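Local coordinates for signal recognition particle subunit SRP68 (PDB 4P3G), which remodels the RNA of the signal recognition particle through this RNA-binding domain, and as part of that particle probably helps direct nascent secretory and membrane proteins to the endoplasmic reticulum, at residues 10-15 and 183-188; 146-151 and 165-170; 158-163 and 199-204; 169-174 and 193-198. All blocks are in the same frame, centred on the assembly; numbering follows the deposited sequence.

Contact 1: residues 10-15 and 183-188; sequences ITKFVV and GDIFKE
Thr11 OG1 lies beside the Phe186 ring, 3.1 Å from CE1, and its hydrogen bond is made with the carboxylate of Asp141 in helix 136-156. A chi1 of 69° puts OG1 where it meets Phe186 CE1. A threonine suits this place because one small side chain supplies both a hydroxyl for the aspartate and a methyl that packs against Tyr174 of helix 160-181. Lys12 crosses Phe186 at about a right angle; its chain is extended beyond CG, and the last methylene, CE, touches the ring 3.6 Å from Phe186 CE2. A lysine can serve here because its long aliphatic part makes the contact ahead of the ammonium group.

The contact joins the first helix, 10-21, to the turn that leads from helix 160-181 into helix 186-205, within an all-helical domain related to tetratricopeptide repeats. On the flank, the branched side chains of Val15 and Ile185 lie alongside each other, running opposite ways, with CG1 of Val15 3.7 Å from Ile185 CG2. Phe186 itself continues inward onto Leu177 and Ala178 of helix 160-181.

Contact 2: residues 146-151 and 165-170; sequences AALLRG and KSYAIC. With PO4 (phosphate ion), chain E.
Tyr167 lays its ring against the backbone of Gly151, whose CA stands over one face, 3.9 Å from the ring centroid and 14° off the ring normal. This is a CH-pi contact, and it needs a glycine: a CB at Gly151 would run into Tyr167 CE1. Farther along the same side chain, OH lies close to the Gly151 carbonyl carbon. An alanine in place of Tyr167 would probably open a gap beside Gly151, whose CA would lose the ring face that covers it.

Helix 136-156 and helix 160-181 run antiparallel here, their local axes at 154° and 7.8 Å apart, forming a helical hairpin of the kind from which tetratricopeptide-like folds are built. Small residues permit the close approach: Ala147 CB points at the partner helix and meets Cys170 CB at 3.5 Å. Ser166 CB also points across, lying 3.4 Å from Ala147 O, while Leu148 reaches the Cys170 sulfur with CD1.

Arg150 turns its tip outward. CG is beside Ser166 OG, but the chain bends at chi2 and chi3, and NE pairs with Glu121 of helix 103-128. Beyond that, Arg150 NH1 donates to phosphate O1 at 3.2 Å, with weaker bonds from NH2; the ion probably came from the crystallisation liquor.

Contact 3: residues 158-163 and 199-204; sequences QNWGAC and RFAAYQ
Trp160 makes the largest single contribution to this contact, its indole reaching across to helix 186-205 and touching Ala201, Phe200 and Gln204. Its CB begins the approach, 3.8 Å from Ala201 O. CG lies beside the backbone N (chi1 -49°). The five-membered ring comes next: Gln204 CB sits over its face almost on the ring normal, 3.3 Å from the centroid, in a CH-pi contact. The opposite face of the indole is met by the backbone oxygen of Gln158. On the six-membered ring, Trp160 CE3 touches Ala201 CB at 3.8 Å, and Trp160 CZ2 lies 3.7 Å from Gln204 CG, so the methylenes of the glutamine follow the indole from one ring to the other. The far corner belongs to Phe200. Trp160 CH2 is 3.5 Å from Phe200 CE2, near the plane of the phenyl ring. The rings of Trp160 and Phe200 form an offset edge-to-face pair with planes at 73°.

Each residue type suits its task: the broad, flat indole can touch three residues of the next helix at once, alanine lets it come close, and glutamine offers aliphatic carbons before its amide. Cys163 adds its sulfur against Ala201 CB. Phe155 of helix 136-156 also packs on Trp160, edge to face, and Phe200 meets Tyr203 of the second subunit. Helix 136-156 closes in a Schellman motif, with Gln158 as the positive-phi residue that leaves it; Asn159 takes the N-cap position without a capping bond from its side chain. The result is a short turn between antiparallel helices of a tetratricopeptide-like domain, with Trp160 in the first turn of the second, packed on helix 186-205.

Contact 4: residues 169-174 and 193-198; sequences ICRIIY and TIDPSM
Ile194 and Tyr174 form the close-packed side of this contact, where Ile194 CD1 lies 3.4 Å from Tyr174 CD2 and 3.5 Å from the sulfur of Cys170. The isoleucine crosses the tyrosine at about a right angle, and its delta methyl reaches ring and sulfur together. Its other branch, CG2, rests 3.7 Å from Arg171 CB.

Toward the partly exposed side, Arg171 and Asp195 pair. Arg171 is extended from CG to NE, with CG anti to the backbone N (chi1 173°), and brings NE to 2.6 Å from Asp195 OD1. That salt bridge meets the syn side of the carboxylate, though 25° out of its plane, and NH2 adds a weak bond to OD2. The buried selenomethionine Met198 lays SE 3.6 Å from Arg171 CD, and Ile213 of the second subunit packs on both residues.

An alanine in place of Arg171 would probably leave the Asp195 carboxylate without its charged mate and SE without the CD methylene beside it. With the local axes 10.4 Å apart, side chains rather than backbone make the contact: apolar groups fill the buried half, and opposite charges pair at its margin, where they probably neutralise each other.

Overall arrangement
Contacts 2, 3 and 4 pair consecutive helices of a tetratricopeptide-like domain: contact 2 joins helix 136-156 to helix 160-181, and contacts 3 and 4 join helix 160-181 to helix 186-205, contact 3 at the start of helix 160-181 and contact 4 farther along it. Contact 1 ties in the N-terminal helix 10-21, bringing it to the start of helix 186-205. Contacts 2 and 4, with centres about 7 Å apart, share Cys170 and Ile169, which packs on Ile172 of the third subunit; contacts 1 and 3 lie farthest apart, about 23 Å between centres. Contacts 1 and 4 meet where Tyr174 touches Thr11 and Phe186. Helix 160-181 is thus packed by both chain neighbours, and contacts 2, 3 and 4 also reach the second subunit.

Contact 1: residues 10-15 and 183-188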
loop_
_atom_site.group_PDB
_atom_site.type_symbol
_atom_site.label_atom_id
_atom_site.label_comp_id
_atom_site.label_asym_id
_atom_site.label_seq_id
_atom_site.Cartn_x
_atom_site.Cartn_y
_atom_site.Cartn_z
ATOM N N ILE A 10 2.833 2.828 31.826
ATOM C CA ILE A 10 3.237 1.450 31.675
ATOM C C ILE A 10 4.360 1.203 30.675
ATOM O O ILE A 10 5.333 0.519 30.991
ATOM C CB ILE A 10 2.043 0.589 31.304
ATOM C CG1 ILE A 10 1.050 0.566 32.466
ATOM C CG2 ILE A 10 2.493 -0.803 30.926
ATOM C CD1 ILE A 10 -0.046 -0.438 32.299
ATOM N N THR A 11 4.191 1.651 29.440
ATOM C CA THR A 11 5.220 1.384 28.445
ATOM C C THR A 11 6.416 2.292 28.698
ATOM O O THR A 11 7.542 1.928 28.351
ATOM C CB THR A 11 4.678 1.463 26.989
ATOM O OG1 THR A 11 4.339 2.805 26.639
ATOM C CG2 THR A 11 3.457 0.612 26.898
ATOM N N LYS A 12 6.184 3.479 29.259
ATOM C CA LYS A 12 7.323 4.308 29.664
ATOM C C LYS A 12 8.137 3.568 30.717
ATOM O O LYS A 12 9.361 3.615 30.686
ATOM C CB LYS A 12 6.908 5.693 30.144
ATOM C CG LYS A 12 6.244 6.487 29.045
ATOM C CD LYS A 12 5.885 7.909 29.469
ATOM C CE LYS A 12 5.169 8.685 28.356
ATOM N NZ LYS A 12 4.546 9.919 28.864
ATOM N N PHE A 13 7.471 2.906 31.657
ATOM C CA PHE A 13 8.187 2.096 32.635
ATOM C C PHE A 13 8.930 0.935 31.949
ATOM O O PHE A 13 10.091 0.670 32.253
ATOM C CB PHE A 13 7.227 1.520 33.672
ATOM C CG PHE A 13 7.870 0.521 34.595
ATOM C CD1 PHE A 13 8.628 0.945 35.676
ATOM C CD2 PHE A 13 7.736 -0.846 34.365
ATOM C CE1 PHE A 13 9.222 0.030 36.521
ATOM C CE2 PHE A 13 8.333 -1.773 35.206
ATOM C CZ PHE A 13 9.080 -1.337 36.282
ATOM N N VAL A 14 8.254 0.231 31.048
ATOM C CA VAL A 14 8.862 -0.901 30.362
ATOM C C VAL A 14 10.049 -0.502 29.499
ATOM O O VAL A 14 11.117 -1.093 29.622
ATOM C CB VAL A 14 7.841 -1.659 29.496
ATOM C CG1 VAL A 14 8.532 -2.592 28.533
ATOM C CG2 VAL A 14 6.887 -2.431 30.380
ATOM N N VAL A 15 9.869 0.475 28.615
ATOM C CA VAL A 15 10.973 0.930 27.763
ATOM C C VAL A 15 12.170 1.438 28.592
ATOM O O VAL A 15 13.323 1.189 28.233
ATOM C CB VAL A 15 10.516 2.018 26.759
ATOM C CG1 VAL A 15 11.716 2.715 26.136
ATOM C CG2 VAL A 15 9.644 1.407 25.688
ATOM N N GLY A 183 5.727 11.440 21.289
ATOM C CA GLY A 183 6.237 10.112 21.591
ATOM C C GLY A 183 7.706 9.954 21.326
ATOM O O GLY A 183 8.090 9.182 20.463
ATOM N N ASP A 184 8.532 10.632 22.116
ATOM C CA ASP A 184 9.970 10.521 21.949
ATOM C C ASP A 184 10.376 9.143 22.468
ATOM O O ASP A 184 11.513 8.722 22.314
ATOM C CB ASP A 184 10.703 11.664 22.651
ATOM C CG ASP A 184 12.043 11.988 21.997
ATOM O OD1 ASP A 184 12.827 11.057 21.702
ATOM O OD2 ASP A 184 12.285 13.189 21.730
ATOM N N ILE A 185 9.428 8.461 23.106
ATOM C CA ILE A 185 9.613 7.103 23.581
ATOM C C ILE A 185 8.713 6.213 22.743
ATOM O O ILE A 185 9.098 5.124 22.338
ATOM C CB ILE A 185 9.213 6.966 25.066
ATOM C CG1 ILE A 185 9.947 8.016 25.905
ATOM C CG2 ILE A 185 9.476 5.568 25.596
ATOM C CD1 ILE A 185 9.697 7.930 27.410
ATOM N N PHE A 186 7.519 6.701 22.420
ATOM C CA PHE A 186 6.607 5.924 21.575
ATOM C C PHE A 186 7.089 5.876 20.118
ATOM O O PHE A 186 6.965 4.836 19.475
ATOM C CB PHE A 186 5.206 6.492 21.658
ATOM C CG PHE A 186 4.631 6.458 23.035
ATOM C CD1 PHE A 186 4.117 5.288 23.556
ATOM C CD2 PHE A 186 4.597 7.612 23.818
ATOM C CE1 PHE A 186 3.574 5.268 24.848
ATOM C CE2 PHE A 186 4.058 7.602 25.105
ATOM C CZ PHE A 186 3.553 6.426 25.621
ATOM N N LYS A 187 7.641 6.979 19.595
ATOM C CA LYS A 187 8.182 6.924 18.239
ATOM C C LYS A 187 9.341 5.931 18.177
ATOM O O LYS A 187 9.391 5.117 17.250
ATOM C CB LYS A 187 8.633 8.292 17.719
ATOM C CG LYS A 187 7.491 9.247 17.444
ATOM C CD LYS A 187 7.938 10.500 16.694
ATOM C CE LYS A 187 6.738 11.400 16.338
ATOM N NZ LYS A 187 7.133 12.666 15.627
ATOM N N GLU A 188 10.203 5.907 19.201
ATOM C CA GLU A 188 11.317 4.965 19.163
ATOM C C GLU A 188 10.755 3.565 19.183
ATOM O O GLU A 188 11.203 2.710 18.438
ATOM C CB GLU A 188 12.270 5.136 20.343
ATOM C CG GLU A 188 12.969 6.479 20.403
ATOM C CD GLU A 188 13.791 6.663 21.673
ATOM O OE1 GLU A 188 13.697 5.807 22.586
ATOM O OE2 GLU A 188 14.506 7.686 21.767
#

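Contact 2: residues 146-151 and 165-170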
loop_
_atom_site.group_PDB
_atom_site.type_symbol
_atom_site.label_atom_id
_atom_site.label_comp_id
_atom_site.label_asym_id
_atom_site.label_seq_id
_atom_site.Cartn_x
_atom_site.Cartn_y
_atom_site.Cartn_z
ATOM N N ALA A 146 0.046 -4.856 25.995
ATOM C CA ALA A 146 -0.392 -6.235 25.922
ATOM C C ALA A 146 -0.379 -6.707 24.464
ATOM O O ALA A 146 -0.140 -7.884 24.172
ATOM C CB ALA A 146 -1.749 -6.393 26.545
ATOM N N ALA A 147 -0.683 -5.797 23.539
ATOM C CA ALA A 147 -0.741 -6.172 22.134
ATOM C C ALA A 147 0.656 -6.386 21.640
ATOM O O ALA A 147 0.901 -7.269 20.828
ATOM C CB ALA A 147 -1.443 -5.105 21.320
ATOM N N LEU A 148 1.575 -5.616 22.209
ATOM C CA LEU A 148 2.985 -5.645 21.850
ATOM C C LEU A 148 3.611 -6.990 22.222
ATOM O O LEU A 148 4.354 -7.606 21.432
ATOM C CB LEU A 148 3.726 -4.527 22.582
ATOM C CG LEU A 148 5.237 -4.375 22.355
ATOM C CD1 LEU A 148 5.476 -3.732 21.004
ATOM C CD2 LEU A 148 5.974 -3.605 23.484
ATOM N N LEU A 149 3.346 -7.431 23.446
ATOM C CA LEU A 149 3.919 -8.686 23.880
ATOM C C LEU A 149 3.263 -9.825 23.109
ATOM O O LEU A 149 3.936 -10.776 22.717
ATOM C CB LEU A 149 3.753 -8.886 25.390
ATOM C CG LEU A 149 4.629 -8.012 26.273
ATOM C CD1 LEU A 149 4.630 -8.520 27.709
ATOM C CD2 LEU A 149 6.017 -7.905 25.713
ATOM N N ARG A 150 1.949 -9.737 22.899
ATOM C CA ARG A 150 1.241 -10.804 22.198
ATOM C C ARG A 150 1.747 -10.881 20.753
ATOM O O ARG A 150 1.817 -11.959 20.165
ATOM C CB ARG A 150 -0.264 -10.597 22.250
ATOM C CG ARG A 150 -1.056 -11.601 21.438
ATOM C CD ARG A 150 -0.842 -12.973 21.928
ATOM N NE ARG A 150 -1.342 -13.129 23.288
ATOM C CZ ARG A 150 -1.149 -14.224 24.023
ATOM N NH1 ARG A 150 -0.474 -15.245 23.505
ATOM N NH2 ARG A 150 -1.635 -14.303 25.262
ATOM N N GLY A 151 2.081 -9.725 20.185
ATOM C CA GLY A 151 2.680 -9.685 18.866
ATOM C C GLY A 151 4.028 -10.398 18.809
ATOM O O GLY A 151 4.293 -11.159 17.875
ATOM N N LYS A 165 -2.234 -9.163 13.472
ATOM C CA LYS A 165 -3.429 -8.656 14.160
ATOM C C LYS A 165 -3.035 -7.959 15.451
ATOM O O LYS A 165 -3.546 -6.881 15.733
ATOM C CB LYS A 165 -4.455 -9.750 14.468
ATOM C CG LYS A 165 -4.751 -10.648 13.317
ATOM C CD LYS A 165 -6.079 -11.353 13.512
ATOM C CE LYS A 165 -5.995 -12.422 14.568
ATOM N NZ LYS A 165 -7.113 -13.387 14.402
ATOM N N SER A 166 -2.140 -8.561 16.237
ATOM C CA SER A 166 -1.737 -7.922 17.496
ATOM C C SER A 166 -0.993 -6.632 17.277
ATOM O O SER A 166 -1.301 -5.615 17.896
ATOM C CB SER A 166 -0.868 -8.831 18.349
ATOM O OG SER A 166 -1.645 -9.851 18.913
ATOM N N TYR A 167 -0.021 -6.674 16.377
ATOM C CA TYR A 167 0.821 -5.518 16.128
ATOM C C TYR A 167 0.035 -4.348 15.552
ATOM O O TYR A 167 0.364 -3.176 15.801
ATOM C CB TYR A 167 1.960 -5.911 15.190
ATOM C CG TYR A 167 3.157 -6.522 15.864
ATOM C CD1 TYR A 167 3.730 -5.929 16.977
ATOM C CD2 TYR A 167 3.698 -7.711 15.402
ATOM C CE1 TYR A 167 4.832 -6.475 17.593
ATOM C CE2 TYR A 167 4.808 -8.283 16.020
ATOM C CZ TYR A 167 5.373 -7.659 17.115
ATOM O OH TYR A 167 6.474 -8.228 17.739
ATOM N N ALA A 168 -1.007 -4.664 14.784
ATOM C CA ALA A 168 -1.841 -3.617 14.225
ATOM C C ALA A 168 -2.518 -2.882 15.369
ATOM O O ALA A 168 -2.503 -1.645 15.395
ATOM C CB ALA A 168 -2.865 -4.187 13.262
ATOM N N ILE A 169 -3.059 -3.629 16.340
ATOM C CA ILE A 169 -3.706 -2.977 17.468
ATOM C C ILE A 169 -2.705 -2.037 18.167
ATOM O O ILE A 169 -2.990 -0.858 18.351
ATOM C CB ILE A 169 -4.235 -3.953 18.532
ATOM C CG1 ILE A 169 -5.221 -4.975 17.977
ATOM C CG2 ILE A 169 -4.760 -3.194 19.732
ATOM C CD1 ILE A 169 -6.375 -4.379 17.391
ATOM N N CYS A 170 -1.521 -2.527 18.540
ATOM C CA CYS A 170 -0.652 -1.653 19.326
ATOM C C CYS A 170 -0.058 -0.492 18.535
ATOM O O CYS A 170 0.138 0.604 19.071
ATOM C CB CYS A 170 0.465 -2.402 20.072
ATOM S SG CYS A 170 1.847 -2.974 19.132
HETATM P P PO4 E . -1.826 -17.938 25.448
HETATM O O1 PO4 E . -0.442 -17.452 25.796
HETATM O O2 PO4 E . -2.773 -16.758 25.359
HETATM O O3 PO4 E . -2.324 -18.895 26.506
HETATM O O4 PO4 E . -1.781 -18.679 24.130
#

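Contact 3: residues 158-163 and 199-204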
loop_
_atom_site.group_PDB
_atom_site.type_symbol
_atom_site.label_atom_id
_atom_site.label_comp_id
_atom_site.label_asym_id
_atom_site.label_seq_id
_atom_site.Cartn_x
_atom_site.Cartn_y
_atom_site.Cartn_z
ATOM N N GLN A 158 6.180 -17.872 14.558
ATOM C CA GLN A 158 6.139 -17.826 13.103
ATOM C C GLN A 158 4.705 -17.919 12.573
ATOM O O GLN A 158 4.457 -18.358 11.449
ATOM C CB GLN A 158 7.074 -18.897 12.524
ATOM C CG GLN A 158 8.511 -18.465 12.658
ATOM C CD GLN A 158 9.517 -19.568 12.410
ATOM O OE1 GLN A 158 9.170 -20.745 12.287
ATOM N NE2 GLN A 158 10.789 -19.188 12.361
ATOM N N ASN A 159 3.764 -17.491 13.401
ATOM C CA ASN A 159 2.366 -17.442 13.018
ATOM C C ASN A 159 2.056 -16.035 12.527
ATOM O O ASN A 159 1.508 -15.218 13.261
ATOM C CB ASN A 159 1.511 -17.834 14.217
ATOM C CG ASN A 159 0.057 -17.998 13.869
ATOM O OD1 ASN A 159 -0.396 -17.608 12.783
ATOM N ND2 ASN A 159 -0.693 -18.604 14.786
ATOM N N TRP A 160 2.447 -15.756 11.283
ATOM C CA TRP A 160 2.519 -14.389 10.762
ATOM C C TRP A 160 1.225 -13.602 10.733
ATOM O O TRP A 160 1.217 -12.424 11.072
ATOM C CB TRP A 160 3.141 -14.387 9.372
ATOM C CG TRP A 160 4.411 -15.161 9.306
ATOM C CD1 TRP A 160 4.645 -16.277 8.568
ATOM C CD2 TRP A 160 5.618 -14.901 10.031
ATOM N NE1 TRP A 160 5.929 -16.715 8.752
ATOM C CE2 TRP A 160 6.551 -15.895 9.662
ATOM C CE3 TRP A 160 6.011 -13.917 10.949
ATOM C CZ2 TRP A 160 7.847 -15.948 10.187
ATOM C CZ3 TRP A 160 7.303 -13.960 11.463
ATOM C CH2 TRP A 160 8.207 -14.964 11.063
ATOM N N GLY A 161 0.136 -14.217 10.302
ATOM C CA GLY A 161 -1.105 -13.479 10.254
ATOM C C GLY A 161 -1.574 -12.998 11.613
ATOM O O GLY A 161 -1.785 -11.804 11.819
ATOM N N ALA A 162 -1.648 -13.919 12.568
ATOM C CA ALA A 162 -2.174 -13.605 13.891
ATOM C C ALA A 162 -1.354 -12.515 14.542
ATOM O O ALA A 162 -1.883 -11.643 15.223
ATOM C CB ALA A 162 -2.167 -14.842 14.754
ATOM N N CYS A 163 -0.053 -12.584 14.320
ATOM C CA CYS A 163 0.903 -11.653 14.896
ATOM C C CYS A 163 0.642 -10.242 14.361
ATOM O O CYS A 163 0.826 -9.233 15.065
ATOM C CB CYS A 163 2.330 -12.143 14.603
ATOM S SG CYS A 163 3.475 -10.948 13.880
ATOM N N ARG A 199 6.728 -5.185 9.078
ATOM C CA ARG A 199 7.184 -5.280 7.708
ATOM C C ARG A 199 7.658 -6.687 7.409
ATOM O O ARG A 199 7.398 -7.220 6.335
ATOM C CB ARG A 199 8.285 -4.294 7.441
ATOM C CG ARG A 199 7.809 -2.865 7.439
ATOM C CD ARG A 199 8.915 -1.991 6.927
ATOM N NE ARG A 199 8.554 -0.578 6.828
ATOM C CZ ARG A 199 7.869 -0.043 5.821
ATOM N NH1 ARG A 199 7.452 -0.807 4.810
ATOM N NH2 ARG A 199 7.619 1.262 5.827
ATOM N N PHE A 200 8.335 -7.293 8.370
ATOM C CA PHE A 200 8.841 -8.639 8.190
ATOM C C PHE A 200 7.710 -9.645 8.104
ATOM O O PHE A 200 7.664 -10.483 7.188
ATOM C CB PHE A 200 9.781 -9.000 9.332
ATOM C CG PHE A 200 10.431 -10.333 9.172
ATOM C CD1 PHE A 200 11.538 -10.486 8.368
ATOM C CD2 PHE A 200 9.922 -11.444 9.833
ATOM C CE1 PHE A 200 12.128 -11.731 8.217
ATOM C CE2 PHE A 200 10.507 -12.691 9.691
ATOM C CZ PHE A 200 11.621 -12.833 8.881
ATOM N N ALA A 201 6.816 -9.586 9.082
ATOM C CA ALA A 201 5.697 -10.516 9.127
ATOM C C ALA A 201 4.800 -10.353 7.906
ATOM O O ALA A 201 4.233 -11.325 7.416
ATOM C CB ALA A 201 4.903 -10.335 10.392
ATOM N N ALA A 202 4.645 -9.123 7.429
ATOM C CA ALA A 202 3.790 -8.885 6.271
ATOM C C ALA A 202 4.467 -9.511 5.051
ATOM O O ALA A 202 3.831 -10.183 4.245
ATOM C CB ALA A 202 3.551 -7.411 6.071
ATOM N N TYR A 203 5.779 -9.346 4.966
ATOM C CA TYR A 203 6.539 -10.001 3.924
ATOM C C TYR A 203 6.359 -11.515 3.983
ATOM O O TYR A 203 6.089 -12.145 2.968
ATOM C CB TYR A 203 8.013 -9.682 4.065
ATOM C CG TYR A 203 8.831 -10.468 3.090
ATOM C CD1 TYR A 203 8.776 -10.183 1.720
ATOM C CD2 TYR A 203 9.615 -11.538 3.518
ATOM C CE1 TYR A 203 9.496 -10.917 0.815
ATOM C CE2 TYR A 203 10.336 -12.279 2.617
ATOM C CZ TYR A 203 10.278 -11.971 1.259
ATOM O OH TYR A 203 11.011 -12.715 0.354
ATOM N N GLN A 204 6.494 -12.107 5.166
ATOM C CA GLN A 204 6.344 -13.556 5.279
ATOM C C GLN A 204 4.966 -14.008 4.902
ATOM O O GLN A 204 4.794 -15.036 4.261
ATOM C CB GLN A 204 6.629 -14.035 6.703
ATOM C CG GLN A 204 8.035 -13.800 7.162
ATOM C CD GLN A 204 9.014 -14.650 6.386
ATOM O OE1 GLN A 204 8.634 -15.640 5.756
ATOM N NE2 GLN A 204 10.279 -14.253 6.399
#

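Contact 4: residues 169-174 and 193-198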
loop_
_atom_site.group_PDB
_atom_site.type_symbol
_atom_site.label_atom_id
_atom_site.label_comp_id
_atom_site.label_asym_id
_atom_site.label_seq_id
_atom_site.Cartn_x
_atom_site.Cartn_y
_atom_site.Cartn_z
ATOM N N ILE A 169 -3.059 -3.629 16.340
ATOM C CA ILE A 169 -3.706 -2.977 17.468
ATOM C C ILE A 169 -2.705 -2.037 18.167
ATOM O O ILE A 169 -2.990 -0.858 18.351
ATOM C CB ILE A 169 -4.235 -3.953 18.532
ATOM C CG1 ILE A 169 -5.221 -4.975 17.977
ATOM C CG2 ILE A 169 -4.760 -3.194 19.732
ATOM C CD1 ILE A 169 -6.375 -4.379 17.391
ATOM N N CYS A 170 -1.521 -2.527 18.540
ATOM C CA CYS A 170 -0.652 -1.653 19.326
ATOM C C CYS A 170 -0.058 -0.492 18.535
ATOM O O CYS A 170 0.138 0.604 19.071
ATOM C CB CYS A 170 0.465 -2.402 20.072
ATOM S SG CYS A 170 1.847 -2.974 19.132
ATOM N N ARG A 171 0.214 -0.718 17.262
ATOM C CA ARG A 171 0.717 0.357 16.442
ATOM C C ARG A 171 -0.287 1.503 16.330
ATOM O O ARG A 171 0.078 2.690 16.408
ATOM C CB ARG A 171 1.036 -0.140 15.043
ATOM C CG ARG A 171 1.409 0.998 14.121
ATOM C CD ARG A 171 2.002 0.457 12.894
ATOM N NE ARG A 171 2.914 1.406 12.293
ATOM C CZ ARG A 171 2.581 2.221 11.305
ATOM N NH1 ARG A 171 1.340 2.217 10.839
ATOM N NH2 ARG A 171 3.484 3.041 10.802
ATOM N N ILE A 172 -1.560 1.145 16.168
ATOM C CA ILE A 172 -2.585 2.164 16.012
ATOM C C ILE A 172 -2.668 2.996 17.284
ATOM O O ILE A 172 -2.581 4.218 17.235
ATOM C CB ILE A 172 -3.931 1.523 15.659
ATOM C CG1 ILE A 172 -3.873 0.988 14.218
ATOM C CG2 ILE A 172 -5.020 2.525 15.803
ATOM C CD1 ILE A 172 -5.014 0.081 13.856
ATOM N N ILE A 173 -2.760 2.316 18.425
ATOM C CA ILE A 173 -2.820 2.970 19.718
ATOM C C ILE A 173 -1.551 3.764 19.996
ATOM O O ILE A 173 -1.620 4.928 20.398
ATOM C CB ILE A 173 -3.049 1.944 20.821
ATOM C CG1 ILE A 173 -4.398 1.246 20.594
ATOM C CG2 ILE A 173 -2.988 2.594 22.213
ATOM C CD1 ILE A 173 -4.805 0.332 21.718
ATOM N N TYR A 174 -0.388 3.161 19.750
ATOM C CA TYR A 174 0.873 3.859 20.007
ATOM C C TYR A 174 1.072 5.083 19.129
ATOM O O TYR A 174 1.571 6.115 19.580
ATOM C CB TYR A 174 2.050 2.934 19.855
ATOM C CG TYR A 174 2.348 2.095 21.060
ATOM C CD1 TYR A 174 2.310 2.625 22.352
ATOM C CD2 TYR A 174 2.652 0.758 20.902
ATOM C CE1 TYR A 174 2.595 1.831 23.431
ATOM C CE2 TYR A 174 2.931 -0.025 21.951
ATOM C CZ TYR A 174 2.911 0.498 23.217
ATOM O OH TYR A 174 3.192 -0.375 24.240
ATOM N N THR A 193 10.758 -1.266 16.795
ATOM C CA THR A 193 10.242 -2.594 17.107
ATOM C C THR A 193 8.969 -2.952 16.346
ATOM O O THR A 193 8.866 -3.995 15.699
ATOM C CB THR A 193 9.945 -2.710 18.578
ATOM O OG1 THR A 193 11.143 -2.469 19.305
ATOM C CG2 THR A 193 9.400 -4.087 18.900
ATOM N N ILE A 194 7.978 -2.095 16.452
ATOM C CA ILE A 194 6.702 -2.400 15.864
ATOM C C ILE A 194 6.764 -2.377 14.335
ATOM O O ILE A 194 6.397 -3.355 13.668
ATOM C CB ILE A 194 5.627 -1.449 16.377
ATOM C CG1 ILE A 194 5.612 -1.512 17.903
ATOM C CG2 ILE A 194 4.280 -1.813 15.783
ATOM C CD1 ILE A 194 4.504 -0.736 18.523
ATOM N N ASP A 195 7.241 -1.275 13.775
ATOM C CA ASP A 195 7.291 -1.176 12.319
ATOM C C ASP A 195 8.139 -2.287 11.670
ATOM O O ASP A 195 7.659 -2.970 10.756
ATOM C CB ASP A 195 7.693 0.240 11.892
ATOM C CG ASP A 195 6.557 1.249 12.085
ATOM O OD1 ASP A 195 5.489 0.852 12.580
ATOM O OD2 ASP A 195 6.743 2.453 11.814
ATOM N N PRO A 196 9.382 -2.506 12.151
ATOM C CA PRO A 196 10.199 -3.542 11.509
ATOM C C PRO A 196 9.617 -4.942 11.621
ATOM O O PRO A 196 9.799 -5.749 10.703
ATOM C CB PRO A 196 11.515 -3.455 12.256
ATOM C CG PRO A 196 11.545 -2.086 12.825
ATOM C CD PRO A 196 10.156 -1.731 13.136
ATOM N N SER A 197 8.937 -5.232 12.723
ATOM C CA SER A 197 8.355 -6.562 12.923
ATOM C C SER A 197 7.221 -6.760 11.952
ATOM O O SER A 197 7.037 -7.831 11.380
ATOM C CB SER A 197 7.821 -6.723 14.342
ATOM O OG SER A 197 8.847 -6.487 15.263
HETATM N N MSE A 198 6.431 -5.713 11.798
HETATM C CA MSE A 198 5.283 -5.800 10.938
HETATM C C MSE A 198 5.733 -5.966 9.495
HETATM O O MSE A 198 5.191 -6.803 8.773
HETATM C CB MSE A 198 4.433 -4.560 11.087
HETATM C CG MSE A 198 3.760 -4.452 12.446
HETATM SE SE MSE A 198 2.346 -3.110 12.388
HETATM C CE MSE A 198 0.963 -4.262 11.610
#